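Local coordinates for cytochrome P450 (Zobellia galactanivorans, PDB 6G5O), which belongs to the cytochrome P450 family and holds a haem, protoporphyrin IX with its iron, inside a largely helical fold, at residues N227-S232 / R337-I342; V257-R262 / N309-D314; D358-I363 / F375-I380; S4-P9 / F369-G374. One frame throughout, in Å; residues are numbered along the deposited sequence.

Contact 1. Residues N227-S232 / R337-I342; sequences NAVTNS and RQILKI
L340 reaches across the gap between two nearly parallel helices and supplies most of what joins 227-232 to 337-342. Both helices belong to the core bundle that flanks the haem in P450s. Their local axes run 10.6 Å apart at an angle of 19°, so the backbones stay well separated and side-chain tips meet. L340 CG lies anti to the carbonyl carbon, and its two methyls divide the work: CD1 rests 4.0 Å from A228 CB, while CD2 meets V229 CG2 at 4.1 Å. The same V229 methyl, set anti to its own carbonyl carbon, touches I339 CG2 at 4.0 Å, the two side chains crossing at about a right angle. The hydroxyl of S232 is satisfied within its own helix: OG donates to A228 O over 2.6 Å, and that oxygen also accepts from S232 N. Against this buried seam, the far flank of 337-342 is looser, with K341 modelled no further than CB and Q338 partly exposed. The segments bury a modest 143 Å² between them, in keeping with the axis separation; other elements pack around both. A228 approaches the haem to about 4 Å between nearest atoms. T230 and I339 pack on helix 122-139, I342 on helix 97-117, L340 on helix 253-264, and N227 on strand 369-384.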
# COMPACT_ATOMS: atom_id res chain seq x y z
N ASN A 227 3.17 7.24 -1.11
CA ASN A 227 2.20 8.08 -0.38
C ASN A 227 2.35 8.04 1.15
O ASN A 227 2.30 9.09 1.81
CB ASN A 227 0.79 7.74 -0.80
CG ASN A 227 0.45 8.32 -2.17
OD1 ASN A 227 1.00 9.37 -2.58
ND2 ASN A 227 -0.44 7.61 -2.91
N ALA A 228 2.56 6.85 1.73
CA ALA A 228 2.83 6.75 3.17
C ALA A 228 4.05 7.55 3.58
O ALA A 228 4.07 8.21 4.62
CB ALA A 228 3.01 5.28 3.59
N VAL A 229 5.12 7.43 2.81
CA VAL A 229 6.37 8.11 3.15
C VAL A 229 6.19 9.63 3.08
O VAL A 229 6.59 10.37 3.99
CB VAL A 229 7.54 7.64 2.25
CG1 VAL A 229 8.75 8.55 2.35
CG2 VAL A 229 7.94 6.23 2.64
N THR A 230 5.54 10.07 2.01
CA THR A 230 5.36 11.49 1.73
C THR A 230 4.40 12.11 2.77
O THR A 230 4.71 13.15 3.36
CB THR A 230 4.85 11.71 0.31
OG1 THR A 230 5.81 11.18 -0.61
CG2 THR A 230 4.67 13.21 0.02
N ASN A 231 3.27 11.43 3.02
CA ASN A 231 2.29 11.88 4.00
C ASN A 231 2.86 11.96 5.42
O ASN A 231 2.49 12.88 6.18
CB ASN A 231 1.02 11.05 3.94
CG ASN A 231 0.22 11.27 2.65
OD1 ASN A 231 0.51 12.20 1.91
ND2 ASN A 231 -0.76 10.39 2.36
N SER A 232 3.78 11.05 5.76
CA SER A 232 4.40 11.06 7.06
C SER A 232 5.29 12.28 7.29
O SER A 232 5.35 12.83 8.40
CB SER A 232 5.21 9.79 7.27
OG SER A 232 4.34 8.67 7.20
N ARG A 337 6.13 -1.63 7.05
CA ARG A 337 6.30 -1.24 8.43
C ARG A 337 7.75 -0.94 8.79
O ARG A 337 8.03 -0.02 9.56
CB ARG A 337 5.80 -2.33 9.36
CG ARG A 337 4.30 -2.36 9.48
CD ARG A 337 3.89 -3.65 10.19
NE ARG A 337 2.48 -3.63 10.47
CZ ARG A 337 1.65 -4.66 10.33
NH1 ARG A 337 2.06 -5.84 9.90
NH2 ARG A 337 0.37 -4.46 10.60
N GLN A 338 8.68 -1.73 8.27
CA GLN A 338 10.08 -1.48 8.55
C GLN A 338 10.56 -0.18 7.92
O GLN A 338 11.36 0.59 8.54
CB GLN A 338 10.96 -2.61 8.10
CG GLN A 338 10.74 -3.98 8.69
CD GLN A 338 10.18 -4.00 10.07
OE1 GLN A 338 10.74 -3.41 10.98
NE2 GLN A 338 9.04 -4.71 10.24
N ILE A 339 10.10 0.08 6.70
CA ILE A 339 10.43 1.33 6.03
C ILE A 339 10.02 2.50 6.92
O ILE A 339 10.81 3.39 7.20
CB ILE A 339 9.67 1.47 4.69
CG1 ILE A 339 10.42 0.70 3.59
CG2 ILE A 339 9.58 2.92 4.26
CD1 ILE A 339 9.65 0.57 2.30
N LEU A 340 8.78 2.48 7.36
CA LEU A 340 8.22 3.57 8.11
C LEU A 340 8.75 3.71 9.54
O LEU A 340 8.93 4.86 9.99
CB LEU A 340 6.69 3.47 8.08
CG LEU A 340 6.07 3.65 6.71
CD1 LEU A 340 4.60 3.29 6.72
CD2 LEU A 340 6.25 5.10 6.22
N LYS A 341 9.01 2.58 10.24
CA LYS A 341 9.60 2.66 11.60
C LYS A 341 10.99 3.31 11.52
O LYS A 341 11.32 4.24 12.33
CB LYS A 341 9.66 1.32 12.35
N ILE A 342 11.79 2.84 10.55
CA ILE A 342 13.14 3.36 10.34
C ILE A 342 13.17 4.81 9.85
O ILE A 342 13.96 5.60 10.34
CB ILE A 342 13.96 2.46 9.39
CG1 ILE A 342 14.18 1.09 10.05
CG2 ILE A 342 15.34 3.08 9.06
CD1 ILE A 342 14.73 0.07 9.06

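Contact 2. Residues V257-R262 / N309-D314; sequences VEEMIR and NEIVLD
E259 OE2 is the best-held polar atom, gripped, within the two segments, by two donors: V312 N at 2.8 Å, with a fairly straight N-H angle of 156°, and R262 NH2 at 3.0 Å. Both come from above the carboxylate plane. The other oxygen, OE1, takes R262 NE at 2.8 Å, so the guanidinium meets the acid side-on, one nitrogen to each oxygen. This is the ExxR motif of the P450 K helix, here E259 and R262 on helix 253-264. E259 CG is anti to the backbone N and the chain bends at chi2 (68°), which swings the carboxylate over the 309-314 loop. E310 O lies 2.8 Å from R262 NH2 at the guanidinium edge, but the angle is too poor for a bond. Around this core, E259 CG packs on I311 CG2 at 3.9 Å and M260 CE nears L313 CD1 at 4.3 Å. R262 NH1 bonds N299 O and P308 O, its guanidinium forms a cation-pi contact with F305, and R315 NE makes a further salt bridge to E259 OE1, completing the E-R-R triad familiar in P450s. With two arginines and an amide N-H directed at it, E259 probably stays ionised.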
# COMPACT_ATOMS: atom_id res chain seq x y z
N VAL A 257 3.41 4.07 13.58
CA VAL A 257 3.36 3.62 12.18
C VAL A 257 1.98 3.10 11.86
O VAL A 257 1.43 3.44 10.81
CB VAL A 257 4.48 2.58 11.85
CG1 VAL A 257 4.20 1.88 10.51
CG2 VAL A 257 5.84 3.28 11.76
N GLU A 258 1.40 2.32 12.77
CA GLU A 258 0.08 1.75 12.54
C GLU A 258 -0.96 2.86 12.51
O GLU A 258 -1.99 2.77 11.81
CB GLU A 258 -0.31 0.72 13.61
CG GLU A 258 0.53 -0.53 13.60
CD GLU A 258 0.63 -1.23 12.23
OE1 GLU A 258 -0.40 -1.53 11.58
OE2 GLU A 258 1.78 -1.49 11.81
N GLU A 259 -0.74 3.90 13.31
CA GLU A 259 -1.69 4.98 13.34
C GLU A 259 -1.63 5.78 12.04
O GLU A 259 -2.66 6.24 11.54
CB GLU A 259 -1.46 5.89 14.57
CG GLU A 259 -2.29 7.16 14.59
CD GLU A 259 -3.75 6.95 14.79
OE1 GLU A 259 -4.24 5.80 14.69
OE2 GLU A 259 -4.44 7.95 15.08
N MET A 260 -0.43 5.96 11.51
CA MET A 260 -0.28 6.57 10.21
C MET A 260 -0.91 5.74 9.08
O MET A 260 -1.58 6.28 8.22
CB MET A 260 1.16 6.88 9.97
CG MET A 260 1.54 8.10 10.80
SD MET A 260 3.16 8.69 10.39
CE MET A 260 3.46 9.74 11.85
N ILE A 261 -0.77 4.43 9.11
CA ILE A 261 -1.46 3.63 8.11
C ILE A 261 -2.97 3.78 8.20
O ILE A 261 -3.64 3.85 7.20
CB ILE A 261 -1.05 2.14 8.18
CG1 ILE A 261 0.43 1.97 7.82
CG2 ILE A 261 -1.93 1.30 7.26
CD1 ILE A 261 0.84 2.61 6.51
N ARG A 262 -3.52 3.81 9.39
CA ARG A 262 -4.96 4.00 9.59
C ARG A 262 -5.48 5.31 8.96
O ARG A 262 -6.45 5.35 8.18
CB ARG A 262 -5.31 4.05 11.10
CG ARG A 262 -6.80 4.14 11.40
CD ARG A 262 -7.08 4.50 12.85
NE ARG A 262 -6.63 5.86 13.20
CZ ARG A 262 -7.33 6.95 12.96
NH1 ARG A 262 -8.51 6.86 12.37
NH2 ARG A 262 -6.83 8.13 13.27
N ASN A 309 -10.45 11.53 13.33
CA ASN A 309 -9.94 12.43 12.30
C ASN A 309 -8.68 13.12 12.75
O ASN A 309 -8.25 14.10 12.17
CB ASN A 309 -11.05 13.37 11.80
CG ASN A 309 -12.19 12.58 11.15
OD1 ASN A 309 -13.37 12.78 11.43
ND2 ASN A 309 -11.84 11.61 10.33
N GLU A 310 -8.05 12.55 13.77
CA GLU A 310 -6.77 13.00 14.26
C GLU A 310 -5.81 11.81 14.25
O GLU A 310 -6.23 10.64 14.26
CB GLU A 310 -6.86 13.48 15.73
CG GLU A 310 -7.41 14.88 15.94
CD GLU A 310 -7.59 15.25 17.42
OE1 GLU A 310 -8.47 16.11 17.71
OE2 GLU A 310 -6.86 14.71 18.30
N ILE A 311 -4.52 12.13 14.26
CA ILE A 311 -3.49 11.18 14.50
C ILE A 311 -3.20 11.17 16.00
O ILE A 311 -2.67 12.16 16.53
CB ILE A 311 -2.26 11.49 13.64
CG1 ILE A 311 -2.55 10.99 12.20
CG2 ILE A 311 -1.00 10.83 14.20
CD1 ILE A 311 -1.48 11.29 11.17
N VAL A 312 -3.56 10.08 16.66
CA VAL A 312 -3.18 9.83 18.05
C VAL A 312 -1.94 8.95 18.01
O VAL A 312 -2.02 7.71 17.81
CB VAL A 312 -4.30 9.10 18.84
CG1 VAL A 312 -3.84 8.74 20.25
CG2 VAL A 312 -5.56 9.94 18.87
N LEU A 313 -0.80 9.58 18.25
CA LEU A 313 0.50 9.03 17.93
C LEU A 313 0.81 7.71 18.62
O LEU A 313 1.54 6.89 18.07
CB LEU A 313 1.58 10.06 18.28
CG LEU A 313 2.92 9.93 17.56
CD1 LEU A 313 2.73 10.03 16.06
CD2 LEU A 313 3.86 11.03 17.99
N ASP A 314 0.27 7.51 19.80
CA ASP A 314 0.58 6.29 20.56
C ASP A 314 -0.64 5.38 20.72
O ASP A 314 -0.71 4.59 21.65
CB ASP A 314 1.15 6.68 21.94
CG ASP A 314 0.18 7.61 22.77
OD1 ASP A 314 -0.97 7.87 22.33
OD2 ASP A 314 0.59 8.11 23.86

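Contact 3. Residues D358-I363 / F375-I380; sequences DYKENI and FHNIQI
Three backbone hydrogen bonds sew 358-363 to 375-380 as the arms of an antiparallel beta hairpin, and a classic beta bulge interrupts their register. Q379 N gives D358 O a straight bond of 2.8 Å, K360 N reaches N377 O at 3.0 Å, and H376 N meets K360 O at 2.8 Å along a more bent path. H376 and N377 thus both sit opposite K360; H376 is the extra residue, its backbone in a helix-like conformation (phi -74°, psi -36°), and the pairing moves by one, so that E361 falls beside F375. The side chains sort to the two sides of the hairpin. On one, Y359 CB packs against I378 CB, and CD2 of the tyrosine ring comes within 3.8 Å of F375 CE1, at the edge of the phenylalanine ring. I378 CD1 lies over one face of the same F375 ring, offset toward the rim. On the other, K360 CB lies 3.6 Å from N377 OD1, the two side chains crossing obliquely. F375 and I378 continue inward onto helix 223-238, whereas I378 and I380 share backbone bonds with V122 and V120, which extends the pairing toward strand 119-121. Beyond the bulge, the N362 amide lies nearly flat on the H376 imidazole, the planes 13° apart, and a CH-pi contact puts N362 CB 3.7 Å from the ring centroid, almost squarely over its centre.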
# COMPACT_ATOMS: atom_id res chain seq x y z
N ASP A 358 5.62 24.52 -1.01
CA ASP A 358 4.71 24.57 -2.14
C ASP A 358 4.27 23.17 -2.46
O ASP A 358 5.08 22.26 -2.40
CB ASP A 358 5.38 25.12 -3.39
CG ASP A 358 4.40 25.81 -4.29
OD1 ASP A 358 3.39 25.15 -4.64
OD2 ASP A 358 4.59 27.01 -4.61
N TYR A 359 3.03 22.99 -2.88
CA TYR A 359 2.53 21.64 -3.09
C TYR A 359 1.38 21.60 -4.04
O TYR A 359 0.80 22.61 -4.32
CB TYR A 359 2.07 21.07 -1.74
CG TYR A 359 0.88 21.77 -1.09
CD1 TYR A 359 1.07 22.86 -0.26
CD2 TYR A 359 -0.41 21.30 -1.30
CE1 TYR A 359 0.00 23.47 0.38
CE2 TYR A 359 -1.49 21.90 -0.69
CZ TYR A 359 -1.28 22.98 0.15
OH TYR A 359 -2.36 23.57 0.77
N LYS A 360 1.05 20.41 -4.53
CA LYS A 360 -0.20 20.18 -5.24
C LYS A 360 -0.75 18.83 -4.78
O LYS A 360 -0.04 17.82 -4.80
CB LYS A 360 0.05 20.19 -6.74
CG LYS A 360 -1.16 19.98 -7.63
CD LYS A 360 -1.09 20.88 -8.87
CE LYS A 360 0.19 20.72 -9.72
NZ LYS A 360 0.06 19.68 -10.79
N GLU A 361 -2.02 18.81 -4.43
CA GLU A 361 -2.68 17.65 -3.88
C GLU A 361 -3.02 16.63 -4.94
O GLU A 361 -3.36 16.98 -6.06
CB GLU A 361 -3.96 18.06 -3.15
CG GLU A 361 -3.76 18.96 -1.92
CD GLU A 361 -5.07 19.34 -1.21
OE1 GLU A 361 -6.15 19.29 -1.85
OE2 GLU A 361 -5.02 19.67 0.02
N ASN A 362 -2.93 15.36 -4.57
CA ASN A 362 -3.40 14.26 -5.42
C ASN A 362 -4.75 13.87 -4.87
O ASN A 362 -4.85 13.38 -3.75
CB ASN A 362 -2.37 13.11 -5.36
CG ASN A 362 -2.78 11.86 -6.14
OD1 ASN A 362 -3.87 11.75 -6.66
ND2 ASN A 362 -1.87 10.88 -6.18
N ILE A 363 -5.80 14.16 -5.64
CA ILE A 363 -7.17 13.90 -5.27
C ILE A 363 -7.67 12.76 -6.11
O ILE A 363 -7.59 12.82 -7.33
CB ILE A 363 -8.11 15.12 -5.50
CG1 ILE A 363 -7.97 16.11 -4.36
CG2 ILE A 363 -9.58 14.75 -5.50
CD1 ILE A 363 -6.64 16.79 -4.30
N PHE A 375 0.01 13.82 -2.22
CA PHE A 375 0.50 14.94 -3.03
C PHE A 375 1.11 14.46 -4.35
O PHE A 375 1.80 13.44 -4.39
CB PHE A 375 1.57 15.66 -2.26
CG PHE A 375 1.11 16.17 -0.94
CD1 PHE A 375 0.55 17.43 -0.82
CD2 PHE A 375 1.21 15.37 0.18
CE1 PHE A 375 0.12 17.90 0.41
CE2 PHE A 375 0.83 15.85 1.42
CZ PHE A 375 0.26 17.11 1.54
N HIS A 376 0.86 15.22 -5.43
CA HIS A 376 1.55 15.01 -6.71
C HIS A 376 2.97 15.54 -6.54
O HIS A 376 3.92 14.97 -7.07
CB HIS A 376 0.81 15.70 -7.85
CG HIS A 376 -0.41 14.97 -8.32
ND1 HIS A 376 -0.39 13.64 -8.69
CD2 HIS A 376 -1.69 15.38 -8.50
CE1 HIS A 376 -1.60 13.26 -9.07
NE2 HIS A 376 -2.41 14.29 -8.95
N ASN A 377 3.11 16.61 -5.79
CA ASN A 377 4.42 17.14 -5.45
C ASN A 377 4.32 17.96 -4.17
O ASN A 377 3.26 18.43 -3.83
CB ASN A 377 5.01 17.98 -6.62
CG ASN A 377 4.07 19.09 -7.09
OD1 ASN A 377 3.13 18.85 -7.89
ND2 ASN A 377 4.28 20.29 -6.54
N ILE A 378 5.42 18.09 -3.44
CA ILE A 378 5.44 18.90 -2.23
C ILE A 378 6.87 19.18 -1.95
O ILE A 378 7.66 18.24 -1.83
CB ILE A 378 4.73 18.23 -1.01
CG1 ILE A 378 4.94 19.06 0.28
CG2 ILE A 378 5.20 16.80 -0.76
CD1 ILE A 378 3.80 18.95 1.28
N GLN A 379 7.20 20.47 -1.84
CA GLN A 379 8.58 20.90 -1.62
C GLN A 379 8.74 21.09 -0.15
O GLN A 379 7.94 21.80 0.45
CB GLN A 379 8.89 22.25 -2.31
CG GLN A 379 9.28 22.15 -3.79
CD GLN A 379 10.72 21.70 -4.01
OE1 GLN A 379 11.59 21.88 -3.15
NE2 GLN A 379 10.96 21.14 -5.18
N ILE A 380 9.78 20.50 0.44
CA ILE A 380 9.95 20.60 1.86
C ILE A 380 11.40 20.85 2.18
O ILE A 380 12.29 20.24 1.59
CB ILE A 380 9.44 19.34 2.62
CG1 ILE A 380 7.98 19.05 2.24
CG2 ILE A 380 9.53 19.54 4.12
CD1 ILE A 380 7.29 17.99 3.06

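Contact 4. Residues S4-P9 / F369-G374; sequences SELPDP and FQRKVG
K372 extends a fully stretched side chain along the N-terminal segment and delivers NZ to E5 O at 2.9 Å, the hydrogen bond between 4-9 and 369-374. CG stands anti to the backbone N and every later torsion is also near 180°, which carries NZ out to E5; it meets the oxygen in the carbonyl plane, and K3 O is its second and stronger partner. L6 crosses this lysine at about a right angle, CG to CG at 4.1 Å, and its CD2 presses closely on K372 O at 3.2 Å. Further along, P9 fits its ring against the strand: CB is 3.5 Å from Q370 O and CG is 4.0 Å from R371 CG. P9 O meets F369 CD1 at 3.3 Å, at the edge of the phenyl ring and near its plane. The two chains run in roughly opposite directions, 156° apart, yet the contact mixes side chain on side chain with side chain on backbone, and there is no strand pairing. A second shell fixes both partners. L6 N is bonded to Y263 OH and L6 O to R300 NH2, while D8 OD1 caps F10 N ahead of helix 11-16. R371, whose aliphatic part supports P9, sends its guanidinium to T268 OG1, S265 O and F264 O. The N-terminal segment lies between strand 369-384 and two helices, S4 and L6 touching helix 223-238, E5 and L6 touching helix 253-264. The strand itself packs R371 and V373 on its neighbour, strand 351-366.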
# COMPACT_ATOMS: atom_id res chain seq x y z
N SER A 4 -1.19 19.02 5.76
CA SER A 4 -1.05 17.55 5.89
C SER A 4 -2.32 16.82 6.26
O SER A 4 -2.29 15.63 6.49
CB SER A 4 0.06 17.16 6.91
OG SER A 4 -0.26 17.55 8.23
N GLU A 5 -3.44 17.53 6.32
CA GLU A 5 -4.71 16.89 6.64
C GLU A 5 -5.23 16.07 5.47
O GLU A 5 -5.17 16.56 4.36
CB GLU A 5 -5.73 17.97 7.01
CG GLU A 5 -7.14 17.44 7.34
CD GLU A 5 -8.00 18.43 8.15
OE1 GLU A 5 -7.48 19.51 8.57
OE2 GLU A 5 -9.22 18.11 8.37
N LEU A 6 -5.76 14.88 5.73
CA LEU A 6 -6.58 14.13 4.77
C LEU A 6 -8.00 14.07 5.29
O LEU A 6 -8.30 13.28 6.19
CB LEU A 6 -6.06 12.71 4.52
CG LEU A 6 -4.92 12.56 3.51
CD1 LEU A 6 -3.71 13.33 4.00
CD2 LEU A 6 -4.57 11.10 3.23
N PRO A 7 -8.89 14.92 4.76
CA PRO A 7 -10.28 14.92 5.17
C PRO A 7 -10.94 13.60 4.84
O PRO A 7 -10.46 12.87 3.98
CB PRO A 7 -10.92 16.02 4.30
CG PRO A 7 -9.79 16.88 3.87
CD PRO A 7 -8.62 15.95 3.74
N ASP A 8 -12.04 13.33 5.51
CA ASP A 8 -12.84 12.14 5.32
C ASP A 8 -14.06 12.52 4.48
O ASP A 8 -15.07 12.94 5.02
CB ASP A 8 -13.25 11.59 6.71
CG ASP A 8 -14.17 10.37 6.63
OD1 ASP A 8 -14.15 9.66 5.62
OD2 ASP A 8 -14.91 10.11 7.60
N PRO A 9 -13.98 12.32 3.15
CA PRO A 9 -15.16 12.64 2.31
C PRO A 9 -16.34 11.70 2.47
O PRO A 9 -17.37 11.95 1.89
CB PRO A 9 -14.61 12.46 0.90
CG PRO A 9 -13.65 11.33 1.06
CD PRO A 9 -12.94 11.64 2.35
N PHE A 369 -17.46 11.31 -4.33
CA PHE A 369 -16.44 11.54 -3.33
C PHE A 369 -15.13 11.92 -3.98
O PHE A 369 -14.74 11.38 -5.01
CB PHE A 369 -16.22 10.31 -2.47
CG PHE A 369 -17.48 9.68 -1.94
CD1 PHE A 369 -18.14 10.21 -0.85
CD2 PHE A 369 -17.98 8.52 -2.51
CE1 PHE A 369 -19.30 9.62 -0.36
CE2 PHE A 369 -19.13 7.91 -2.00
CZ PHE A 369 -19.78 8.47 -0.92
N GLN A 370 -14.47 12.88 -3.35
CA GLN A 370 -13.22 13.39 -3.82
C GLN A 370 -12.28 13.24 -2.62
O GLN A 370 -12.52 13.83 -1.56
CB GLN A 370 -13.37 14.87 -4.24
CG GLN A 370 -14.38 15.10 -5.38
CD GLN A 370 -13.95 14.50 -6.72
OE1 GLN A 370 -12.93 14.93 -7.28
NE2 GLN A 370 -14.70 13.52 -7.24
N ARG A 371 -11.24 12.42 -2.78
CA ARG A 371 -10.43 11.97 -1.64
C ARG A 371 -8.98 12.32 -1.77
O ARG A 371 -8.29 11.79 -2.62
CB ARG A 371 -10.52 10.45 -1.46
CG ARG A 371 -10.05 10.06 -0.06
CD ARG A 371 -9.24 8.80 0.08
NE ARG A 371 -8.73 8.73 1.45
CZ ARG A 371 -7.72 7.96 1.84
NH1 ARG A 371 -7.10 7.14 0.98
NH2 ARG A 371 -7.35 8.01 3.10
N LYS A 372 -8.49 13.18 -0.89
CA LYS A 372 -7.08 13.42 -0.84
C LYS A 372 -6.34 12.17 -0.36
O LYS A 372 -6.57 11.71 0.77
CB LYS A 372 -6.79 14.57 0.09
CG LYS A 372 -5.32 14.92 0.20
CD LYS A 372 -5.18 16.21 1.02
CE LYS A 372 -3.73 16.61 1.31
NZ LYS A 372 -3.61 17.76 2.23
N VAL A 373 -5.48 11.63 -1.23
CA VAL A 373 -4.65 10.46 -0.90
C VAL A 373 -3.22 10.85 -0.60
O VAL A 373 -2.49 10.06 -0.01
CB VAL A 373 -4.68 9.36 -2.00
CG1 VAL A 373 -3.90 9.81 -3.25
CG2 VAL A 373 -4.12 8.02 -1.47
N GLY A 374 -2.84 12.08 -0.95
CA GLY A 374 -1.48 12.57 -0.78
C GLY A 374 -1.20 13.78 -1.67
O GLY A 374 -2.06 14.64 -1.85

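How the contacts relate
Read from the N terminus, contact 4 opens first, and by bringing 4-9 against 369-374 it closes a loop holding almost the whole chain. Contact 1 lies wholly within that span, joining helix 223-238 to helix 333-350, and contact 2 falls within contact 1, tying helix 253-264 to the loop that precedes helix 333-350. A salt bridge from R337 to E258 links these two. Contact 3 comes after both and crosses contact 4, since 369-374 lies between 358-363 and 375-380 in the chain; both contacts use strand 369-384, which pairs with strand 351-366. N231, which reaches V373 and F375, joins contact 1 to contacts 4 and 3, connecting the helical core to the hairpin.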